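Local coordinates for translocator protein bipD (Burkholderia pseudomallei, PDB 3NFT), which is required for invasion of epithelial cells, survival within host cells and escape from endocytic vesicles, and probably regulates secretion of the effectors BipB and BipC, at residues T29-D32 against L33-A36; V38-R41 against V42-K46; A245-Q248 against A249-T252; I51-F54 against A55-R58. One frame throughout, in Å; residues are numbered along the deposited sequence. Where two conformers were deposited one is given.

Three of the four contacts lie in the N-terminal helical pair, residues 30-35 and 41-56, and the fourth begins the long C-terminal helix 244-295. Contacts 1 and 2 are surface contacts that touch each other, R34 packing on D39 and R41. Contact 1 opens its helix with a threonine-aspartate capping box, contact 2 with an aspartate capping bond; arginines pair with acidic side chains in both, at long range in contact 1 and bidentate in contact 2. Contact 4 shares helix 41-56 with contact 2 but sits at its other end, partly buried, where its own serine, S56, and K258 of the long helix take up the last carbonyls. Contact 3, also partly buried, replaces charge with aromatic packing.

Contact 1. Residues T29-D32 against L33-A36; sequences TDDD and LRAA
The guanidinium of R34 lies over the first turn of helix 30-35, one face turned to the backbone of D30 and D31, with D30 O 3.9 Å above the plane and over its centre. A bend at chi3 (-78°) folds the chain back to reach this place. There the side chain crosses that of D31 at about a right angle, and the carboxylate and guanidinium planes stand 55° apart. The ion pair between them is long, D31 OD2 to R34 NH2 3.8 Å, and doubtful, since D31 adopts two conformers. R34 NH1 comes 3.9 Å from D30 CB, while the D30 carboxylate turns to K284 of helix 244-295.

T29 and D32 form a capping box. D32 N donates to T29 OG1 over 3.1 Å, and T29 N returns a bond of 3.1 Å to D32 OD2, which it meets from above the carboxylate plane, 47° out of it. The same oxygen accepts from M28 N. L33 departs from this polar cap: its CG sits 3.7 Å from T29 O and its side chain reaches L95 of helix 76-103 and V283 of helix 244-295. Backbone bonds from L33 N to T29 O and from R34 N to D30 O close the turn. Three successive aspartates at the N-terminal end should interact favourably with the helix dipole, and K284 and, at longer range, R34 may offset part of their mutual repulsion.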
loop_
_atom_site.group_PDB
_atom_site.type_symbol
_atom_site.label_atom_id
_atom_site.label_comp_id
_atom_site.label_asym_id
_atom_site.label_seq_id
_atom_site.Cartn_x
_atom_site.Cartn_y
_atom_site.Cartn_z
ATOM N N THR A 29 12.910 7.440 -16.132
ATOM C CA THR A 29 13.906 8.510 -16.005
ATOM C C THR A 29 13.244 9.886 -15.932
ATOM O O THR A 29 12.048 10.031 -16.187
ATOM C CB THR A 29 14.897 8.511 -17.190
ATOM O OG1 THR A 29 14.255 9.025 -18.370
ATOM C CG2 THR A 29 15.413 7.084 -17.456
ATOM N N ASP A 30 14.041 10.891 -15.576
ATOM C CA ASP A 30 13.567 12.269 -15.525
ATOM C C ASP A 30 13.098 12.766 -16.895
ATOM O O ASP A 30 12.087 13.457 -16.982
ATOM C CB ASP A 30 14.636 13.195 -14.953
ATOM C CG ASP A 30 14.934 12.924 -13.472
ATOM O OD1 ASP A 30 15.863 13.557 -12.945
ATOM O OD2 ASP A 30 14.256 12.097 -12.824
ATOM N N ASP A 31 13.827 12.414 -17.961
ATOM C CA ASP A 31 13.393 12.758 -19.315
ATOM C C ASP A 31 12.040 12.100 -19.604
ATOM O O ASP A 31 11.158 12.720 -20.195
ATOM C CB ASP A 31 14.450 12.330 -20.353
ATOM C CG ASP A 31 14.257 13.002 -21.710
ATOM O OD1 ASP A 31 14.283 12.291 -22.730
ATOM O OD2 ASP A 31 14.079 14.240 -21.762
ATOM N N ASP A 32 11.873 10.852 -19.160
ATOM C CA ASP A 32 10.592 10.159 -19.303
ATOM C C ASP A 32 9.483 10.920 -18.588
ATOM O O ASP A 32 8.381 11.023 -19.092
ATOM C CB ASP A 32 10.623 8.739 -18.717
ATOM C CG ASP A 32 11.468 7.767 -19.507
ATOM O OD1 ASP A 32 11.828 8.058 -20.663
ATOM O OD2 ASP A 32 11.745 6.678 -18.953
ATOM N N LEU A 33 9.754 11.416 -17.379
ATOM C CA LEU A 33 8.743 12.158 -16.649
ATOM C C LEU A 33 8.322 13.405 -17.417
ATOM O O LEU A 33 7.127 13.688 -17.554
ATOM C CB LEU A 33 9.230 12.526 -15.235
ATOM C CG LEU A 33 9.206 11.381 -14.217
ATOM C CD1 LEU A 33 10.023 11.674 -12.945
ATOM C CD2 LEU A 33 7.765 11.094 -13.839
ATOM N N ARG A 34 9.292 14.139 -17.950
ATOM C CA ARG A 34 8.975 15.344 -18.706
ATOM C C ARG A 34 8.177 14.984 -19.958
ATOM O O ARG A 34 7.246 15.699 -20.329
ATOM C CB ARG A 34 10.238 16.142 -19.040
ATOM C CG ARG A 34 10.997 16.654 -17.811
ATOM C CD ARG A 34 12.077 17.660 -18.204
ATOM N NE ARG A 34 13.263 17.001 -18.750
ATOM C CZ ARG A 34 14.305 16.563 -18.037
ATOM N NH1 ARG A 34 14.353 16.697 -16.713
ATOM N NH2 ARG A 34 15.324 15.980 -18.666
ATOM N N ALA A 35 8.504 13.854 -20.585
ATOM C CA ALA A 35 7.744 13.379 -21.752
ATOM C C ALA A 35 6.332 12.909 -21.417
ATOM O O ALA A 35 5.469 12.833 -22.300
ATOM C CB ALA A 35 8.512 12.265 -22.468
ATOM N N ALA A 36 6.098 12.583 -20.143
ATOM C CA ALA A 36 4.767 12.272 -19.639
ATOM C C ALA A 36 4.043 13.525 -19.135
ATOM O O ALA A 36 2.918 13.434 -18.606
ATOM C CB ALA A 36 4.852 11.233 -18.538
#

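Contact 2. Residues V38-R41 against V42-K46; sequences VDRR and VPEQK
R40 and E44, four residues apart, form the tight part of the contact, a side-on salt bridge in which two nitrogens each take one carboxylate oxygen. R40 NE reaches E44 OE2 at 2.8 Å on the syn side, and R40 NH2 reaches the syn lone pair of E44 OE1 at 3.0 Å. The planes are nevertheless turned 49° from each other. R40 CG stands between the backbone N and the carbonyl carbon (chi1 59°), and a bend at chi3 brings the guanidinium edge to the glutamate. N276 of helix 244-295 gives E44 OE2 a second donor, tying the pair to the long helix. P43 packs its CD against R40 O at 3.3 Å and rests on Y272 and H88.

The other side is looser and more exposed. V42 CG2 approaches D39 OD1 only at 4.0 Å, with the two side chains crossing at about a right angle. In the conformer described, D39 is held instead by R41, whose NE and NH2 grip its two oxygens side-on. D39, placed just before the turn into helix 41-56, also accepts from R41 N at OD2 over 3.1 Å, a capping bond at the helix start.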
loop_
_atom_site.group_PDB
_atom_site.type_symbol
_atom_site.label_atom_id
_atom_site.label_comp_id
_atom_site.label_asym_id
_atom_site.label_seq_id
_atom_site.Cartn_x
_atom_site.Cartn_y
_atom_site.Cartn_z
ATOM N N VAL A 38 5.237 15.919 -16.894
ATOM C CA VAL A 38 5.552 16.330 -15.518
ATOM C C VAL A 38 6.998 16.861 -15.424
ATOM O O VAL A 38 7.941 16.147 -15.715
ATOM C CB VAL A 38 5.345 15.138 -14.551
ATOM C CG1 VAL A 38 5.696 15.520 -13.100
ATOM C CG2 VAL A 38 3.890 14.642 -14.622
ATOM N N ASP A 39 7.147 18.124 -15.024
ATOM C CA ASP A 39 8.449 18.750 -14.850
ATOM C C ASP A 39 8.409 19.649 -13.636
ATOM O O ASP A 39 7.931 20.776 -13.708
ATOM C CB ASP A 39 8.838 19.552 -16.095
ATOM C CG ASP A 39 10.261 20.095 -16.025
ATOM O OD1 ASP A 39 10.723 20.643 -17.047
ATOM O OD2 ASP A 39 10.921 20.021 -14.965
ATOM N N ARG A 40 8.917 19.137 -12.515
ATOM C CA ARG A 40 8.877 19.875 -11.270
ATOM C C ARG A 40 9.662 21.164 -11.284
ATOM O O ARG A 40 9.445 22.039 -10.459
ATOM C CB ARG A 40 9.361 19.008 -10.106
ATOM C CG ARG A 40 10.797 18.478 -10.264
ATOM C CD ARG A 40 11.251 17.635 -9.090
ATOM N NE ARG A 40 11.703 18.491 -8.021
ATOM C CZ ARG A 40 12.721 18.259 -7.194
ATOM N NH1 ARG A 40 13.458 17.135 -7.259
ATOM N NH2 ARG A 40 13.042 19.188 -6.317
ATOM N N ARG A 41 10.644 21.264 -12.185
ATOM C CA ARG A 41 11.450 22.464 -12.265
ATOM C C ARG A 41 10.606 23.709 -12.602
ATOM O O ARG A 41 10.955 24.821 -12.224
ATOM C CB ARG A 41 12.582 22.289 -13.311
ATOM C CG ARG A 41 13.551 21.115 -13.022
ATOM C CD ARG A 41 14.535 20.811 -14.180
ATOM N NE ARG A 41 13.784 20.678 -15.410
ATOM C CZ ARG A 41 14.326 20.669 -16.618
ATOM N NH1 ARG A 41 15.644 20.743 -16.749
ATOM N NH2 ARG A 41 13.549 20.594 -17.685
ATOM N N VAL A 42 9.506 23.526 -13.329
ATOM C CA VAL A 42 8.670 24.630 -13.730
ATOM C C VAL A 42 8.014 25.352 -12.534
ATOM O O VAL A 42 8.282 26.538 -12.327
ATOM C CB VAL A 42 7.629 24.182 -14.772
ATOM C CG1 VAL A 42 6.659 25.276 -15.104
ATOM C CG2 VAL A 42 8.328 23.724 -16.074
ATOM N N PRO A 43 7.159 24.652 -11.748
ATOM C CA PRO A 43 6.638 25.375 -10.585
ATOM C C PRO A 43 7.679 25.783 -9.577
ATOM O O PRO A 43 7.574 26.864 -9.001
ATOM C CB PRO A 43 5.672 24.369 -9.972
ATOM C CG PRO A 43 6.185 23.048 -10.386
ATOM C CD PRO A 43 6.649 23.280 -11.798
ATOM N N GLU A 44 8.741 24.985 -9.421
ATOM C CA GLU A 44 9.759 25.324 -8.457
ATOM C C GLU A 44 10.527 26.606 -8.865
ATOM O O GLU A 44 10.789 27.465 -8.038
ATOM C CB GLU A 44 10.694 24.142 -8.203
ATOM C CG GLU A 44 9.980 23.056 -7.436
ATOM C CD GLU A 44 10.774 21.790 -7.240
ATOM O OE1 GLU A 44 12.037 21.856 -7.169
ATOM O OE2 GLU A 44 10.148 20.718 -7.179
ATOM N N GLN A 45 10.811 26.769 -10.153
ATOM C CA GLN A 45 11.448 27.998 -10.615
ATOM C C GLN A 45 10.517 29.210 -10.550
ATOM O O GLN A 45 10.940 30.298 -10.206
ATOM C CB GLN A 45 12.070 27.880 -12.008
ATOM C CG GLN A 45 12.267 29.187 -12.800
ATOM C CD GLN A 45 12.433 29.064 -14.259
ATOM O OE1 GLN A 45 11.463 28.830 -14.988
ATOM N NE2 GLN A 45 13.655 29.312 -14.724
ATOM N N LYS A 46 9.224 29.011 -10.832
ATOM C CA LYS A 46 8.301 30.133 -10.751
ATOM C C LYS A 46 8.156 30.585 -9.271
ATOM O O LYS A 46 8.097 31.787 -8.990
ATOM C CB LYS A 46 6.946 29.767 -11.331
ATOM C CG LYS A 46 6.963 29.417 -12.818
ATOM C CD LYS A 46 7.297 30.534 -13.703
ATOM C CE LYS A 46 7.161 30.096 -15.178
ATOM N NZ LYS A 46 7.569 31.231 -16.013
#

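Contact 3. Residues A245-Q248 against A249-T252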
loop_
_atom_site.group_PDB
_atom_site.type_symbol
_atom_site.label_atom_id
_atom_site.label_comp_id
_atom_site.label_asym_id
_atom_site.label_seq_id
_atom_site.Cartn_x
_atom_site.Cartn_y
_atom_site.Cartn_z
ATOM N N ALA A 245 17.361 59.014 10.726
ATOM C CA ALA A 245 17.843 57.926 11.566
ATOM C C ALA A 245 16.686 57.157 12.208
ATOM O O ALA A 245 16.693 55.934 12.227
ATOM C CB ALA A 245 18.821 58.415 12.611
ATOM N N ARG A 246 15.679 57.871 12.709
ATOM C CA ARG A 246 14.517 57.185 13.297
ATOM C C ARG A 246 13.713 56.429 12.229
ATOM O O ARG A 246 13.199 55.323 12.467
ATOM C CB ARG A 246 13.625 58.162 14.051
ATOM C CG ARG A 246 14.137 58.445 15.435
ATOM C CD ARG A 246 13.125 59.261 16.236
ATOM N NE ARG A 246 13.599 59.651 17.573
ATOM C CZ ARG A 246 14.318 60.741 17.835
ATOM N NH1 ARG A 246 14.695 61.562 16.862
ATOM N NH2 ARG A 246 14.675 61.012 19.091
ATOM N N TYR A 247 13.605 56.991 11.034
ATOM C CA TYR A 247 12.915 56.288 9.964
ATOM C C TYR A 247 13.648 54.981 9.650
ATOM O O TYR A 247 13.047 53.931 9.479
ATOM C CB TYR A 247 12.820 57.169 8.714
ATOM C CG TYR A 247 12.279 56.396 7.543
ATOM C CD1 TYR A 247 13.143 55.826 6.605
ATOM C CD2 TYR A 247 10.914 56.173 7.405
ATOM C CE1 TYR A 247 12.654 55.101 5.559
ATOM C CE2 TYR A 247 10.412 55.444 6.354
ATOM C CZ TYR A 247 11.282 54.889 5.429
ATOM O OH TYR A 247 10.764 54.147 4.368
ATOM N N GLN A 248 14.972 55.049 9.584
ATOM C CA GLN A 248 15.752 53.880 9.231
ATOM C C GLN A 248 15.646 52.795 10.287
ATOM O O GLN A 248 15.634 51.624 9.964
ATOM C CB GLN A 248 17.217 54.267 8.971
ATOM C CG GLN A 248 17.346 55.055 7.667
ATOM C CD GLN A 248 18.778 55.449 7.298
ATOM O OE1 GLN A 248 19.667 55.519 8.149
ATOM N NE2 GLN A 248 18.989 55.754 6.022
ATOM N N ALA A 249 15.566 53.199 11.563
ATOM C CA ALA A 249 15.373 52.231 12.626
ATOM C C ALA A 249 14.044 51.503 12.452
ATOM O O ALA A 249 13.967 50.276 12.643
ATOM C CB ALA A 249 15.400 52.904 13.988
ATOM N N TRP A 250 12.988 52.252 12.130
ATOM C CA TRP A 250 11.686 51.658 11.897
ATOM C C TRP A 250 11.726 50.722 10.670
ATOM O O TRP A 250 11.239 49.599 10.697
ATOM C CB TRP A 250 10.594 52.737 11.731
ATOM C CG TRP A 250 9.353 52.097 11.186
ATOM C CD1 TRP A 250 8.443 51.338 11.875
ATOM C CD2 TRP A 250 8.975 52.004 9.800
ATOM N NE1 TRP A 250 7.493 50.851 11.015
ATOM C CE2 TRP A 250 7.797 51.236 9.737
ATOM C CE3 TRP A 250 9.495 52.542 8.626
ATOM C CZ2 TRP A 250 7.155 50.952 8.529
ATOM C CZ3 TRP A 250 8.858 52.273 7.431
ATOM C CH2 TRP A 250 7.709 51.483 7.385
ATOM N N ASN A 251 12.340 51.202 9.593
ATOM C CA ASN A 251 12.436 50.443 8.337
ATOM C C ASN A 251 13.174 49.138 8.583
ATOM O O ASN A 251 12.803 48.094 8.083
ATOM C CB ASN A 251 13.158 51.295 7.290
ATOM C CG ASN A 251 13.044 50.763 5.877
ATOM O OD1 ASN A 251 12.232 49.880 5.577
ATOM N ND2 ASN A 251 13.833 51.350 4.981
ATOM N N THR A 252 14.222 49.197 9.402
ATOM C CA THR A 252 14.978 47.995 9.715
ATOM C C THR A 252 14.116 46.981 10.461
ATOM O O THR A 252 14.146 45.788 10.166
ATOM C CB THR A 252 16.257 48.332 10.484
ATOM O OG1 THR A 252 17.104 49.130 9.630
ATOM C CG2 THR A 252 16.994 47.068 10.939
#
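The aromatic pair Y247 and W250 lies near the start of helix 244-295, in a segment predicted to form coiled coil. The rings meet obliquely, their planes at 49° and centroids 5.6 Å apart, counting the six-membered ring of W250. Closest are Y247 CE2 and W250 CZ3 at 3.7 Å. Three residues apart, the two side chains share a flank of the helix, and both have CG trans to the backbone N (chi1 172° in Y247). Beyond the pair, W250 also meets the rings of W242 and F254, and L59 lies against both Y247 and W250.

Polar and aromatic groups mix at N251, whose ND2 stands 4.0 Å from Y247 CE1, the amide plane turned 44° from the ring. The polar ends of the aromatics have partners elsewhere: Y247 OH bonds to P60 O and W250 NE1 to S234 OG. Q248 NE2 donates to D61 OD1, so this helix turn is joined to the chain around residues 59-61 as well as to the 234-235 loop.

Main-chain bonds supply the regular i to i+4 pattern, among them N251 N to Y247 O at 2.8 Å. One carbonyl does double duty: Q248 O accepts from T252 N and from T252 OG1, each at 2.9 Å, the two donors reaching it from opposite faces of its plane.

Contact 4. Residues I51-F54 against A55-R58; sequences IDEF and ASLR
S56 OG donates to E53 O over 2.8 Å, the hydroxyl of the conformer described turning back onto the carbonyl three residues earlier. Its chi1 of 81° sets OG between the backbone N and the carbonyl carbon, within reach of E53 O. The same oxygen receives weak bonds from S56 N and L57 N. S56 N has a better acceptor in D52 O at 3.0 Å, and A55 N completes a regular turn with I51 O at 2.9 Å. A55 CB packs 3.4 Å from I51 O. L57 N also bonds to F54 O at 3.2 Å, approaching well above the carbonyl plane, 65° out of it.

Near the C-terminal end of helix 41-56, i to i+3 bonds thus appear beside the i to i+4 ones; L57 has already turned to an extended backbone (psi 136°), and R58 continues into backbone hydrogen bonds with R71. At this end K258 NZ of helix 244-295 donates to F54 O and, more weakly, to A55 O and L57 O, placing a positive charge where the helix dipole would favour one.

The F54 ring lies near the backbone of the next residue, F54 CG 3.9 Å from A55 N, and stacks on F151 of helix 121-160, with V154 and M158 of that helix and F78 of helix 76-103 around it. L57 reaches M158 and S159 of helix 121-160. I51 meets Q262 and Q266 of the long helix. E53 OE2 accepts from R71, in a salt bridge, and from the backbone N of N74.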
loop_
_atom_site.group_PDB
_atom_site.type_symbol
_atom_site.label_atom_id
_atom_site.label_comp_id
_atom_site.label_asym_id
_atom_site.label_seq_id
_atom_site.Cartn_x
_atom_site.Cartn_y
_atom_site.Cartn_z
ATOM N N ILE A 51 9.798 34.432 -4.896
ATOM C CA ILE A 51 10.661 34.731 -3.755
ATOM C C ILE A 51 11.644 35.875 -4.062
ATOM O O ILE A 51 11.809 36.803 -3.275
ATOM C CB ILE A 51 11.412 33.490 -3.259
ATOM C CG1 ILE A 51 10.432 32.473 -2.702
ATOM C CG2 ILE A 51 12.472 33.889 -2.232
ATOM C CD1 ILE A 51 11.007 31.093 -2.418
ATOM N N ASP A 52 12.261 35.834 -5.234
ATOM C CA ASP A 52 13.138 36.921 -5.623
ATOM C C ASP A 52 12.422 38.254 -5.768
ATOM O O ASP A 52 12.959 39.292 -5.395
ATOM C CB ASP A 52 13.865 36.626 -6.931
ATOM C CG ASP A 52 14.936 35.533 -6.808
ATOM O OD1 ASP A 52 15.330 35.128 -5.694
ATOM O OD2 ASP A 52 15.296 35.002 -7.849
ATOM N N GLU A 53 11.180 38.222 -6.271
ATOM C CA GLU A 53 10.398 39.446 -6.395
ATOM C C GLU A 53 10.117 40.042 -5.028
ATOM O O GLU A 53 10.264 41.240 -4.818
ATOM C CB GLU A 53 9.083 39.185 -7.116
ATOM C CG GLU A 53 8.372 40.444 -7.540
ATOM C CD GLU A 53 9.079 41.252 -8.608
ATOM O OE1 GLU A 53 9.929 40.654 -9.327
ATOM O OE2 GLU A 53 8.838 42.469 -8.739
ATOM N N PHE A 54 9.715 39.181 -4.101
ATOM C CA PHE A 54 9.447 39.609 -2.721
ATOM C C PHE A 54 10.696 40.190 -2.087
ATOM O O PHE A 54 10.684 41.232 -1.422
ATOM C CB PHE A 54 8.939 38.407 -1.945
ATOM C CG PHE A 54 8.409 38.724 -0.561
ATOM C CD1 PHE A 54 7.039 38.923 -0.366
ATOM C CD2 PHE A 54 9.256 38.765 0.531
ATOM C CE1 PHE A 54 6.539 39.165 0.894
ATOM C CE2 PHE A 54 8.744 39.038 1.798
ATOM C CZ PHE A 54 7.364 39.226 1.960
ATOM N N ALA A 55 11.806 39.499 -2.264
ATOM C CA ALA A 55 13.074 39.937 -1.700
ATOM C C ALA A 55 13.486 41.304 -2.221
ATOM O O ALA A 55 14.104 42.104 -1.489
ATOM C CB ALA A 55 14.185 38.902 -2.025
ATOM N N SER A 56 13.171 41.566 -3.490
ATOM C CA SER A 56 13.557 42.812 -4.148
ATOM C C SER A 56 12.775 44.039 -3.671
ATOM O O SER A 56 13.187 45.172 -3.889
ATOM C CB SER A 56 13.440 42.667 -5.663
ATOM O OG SER A 56 12.120 42.835 -6.116
ATOM N N LEU A 57 11.613 43.819 -3.054
ATOM C CA LEU A 57 10.825 44.938 -2.584
ATOM C C LEU A 57 11.626 45.759 -1.561
ATOM O O LEU A 57 12.306 45.185 -0.705
ATOM C CB LEU A 57 9.492 44.428 -2.029
ATOM C CG LEU A 57 8.424 45.480 -1.797
ATOM C CD1 LEU A 57 7.079 44.942 -2.114
ATOM C CD2 LEU A 57 8.535 45.939 -0.336
ATOM N N ARG A 58 11.575 47.080 -1.693
ATOM C CA ARG A 58 12.242 47.992 -0.787
ATOM C C ARG A 58 11.435 49.215 -0.554
ATOM O O ARG A 58 10.867 49.772 -1.491
ATOM C CB ARG A 58 13.556 48.447 -1.397
ATOM C CG ARG A 58 14.516 47.385 -1.399
ATOM C CD ARG A 58 15.809 47.942 -1.649
ATOM N NE ARG A 58 16.820 46.930 -1.547
ATOM C CZ ARG A 58 18.103 47.213 -1.742
ATOM N NH1 ARG A 58 18.463 48.475 -1.963
ATOM N NH2 ARG A 58 19.002 46.261 -1.627
#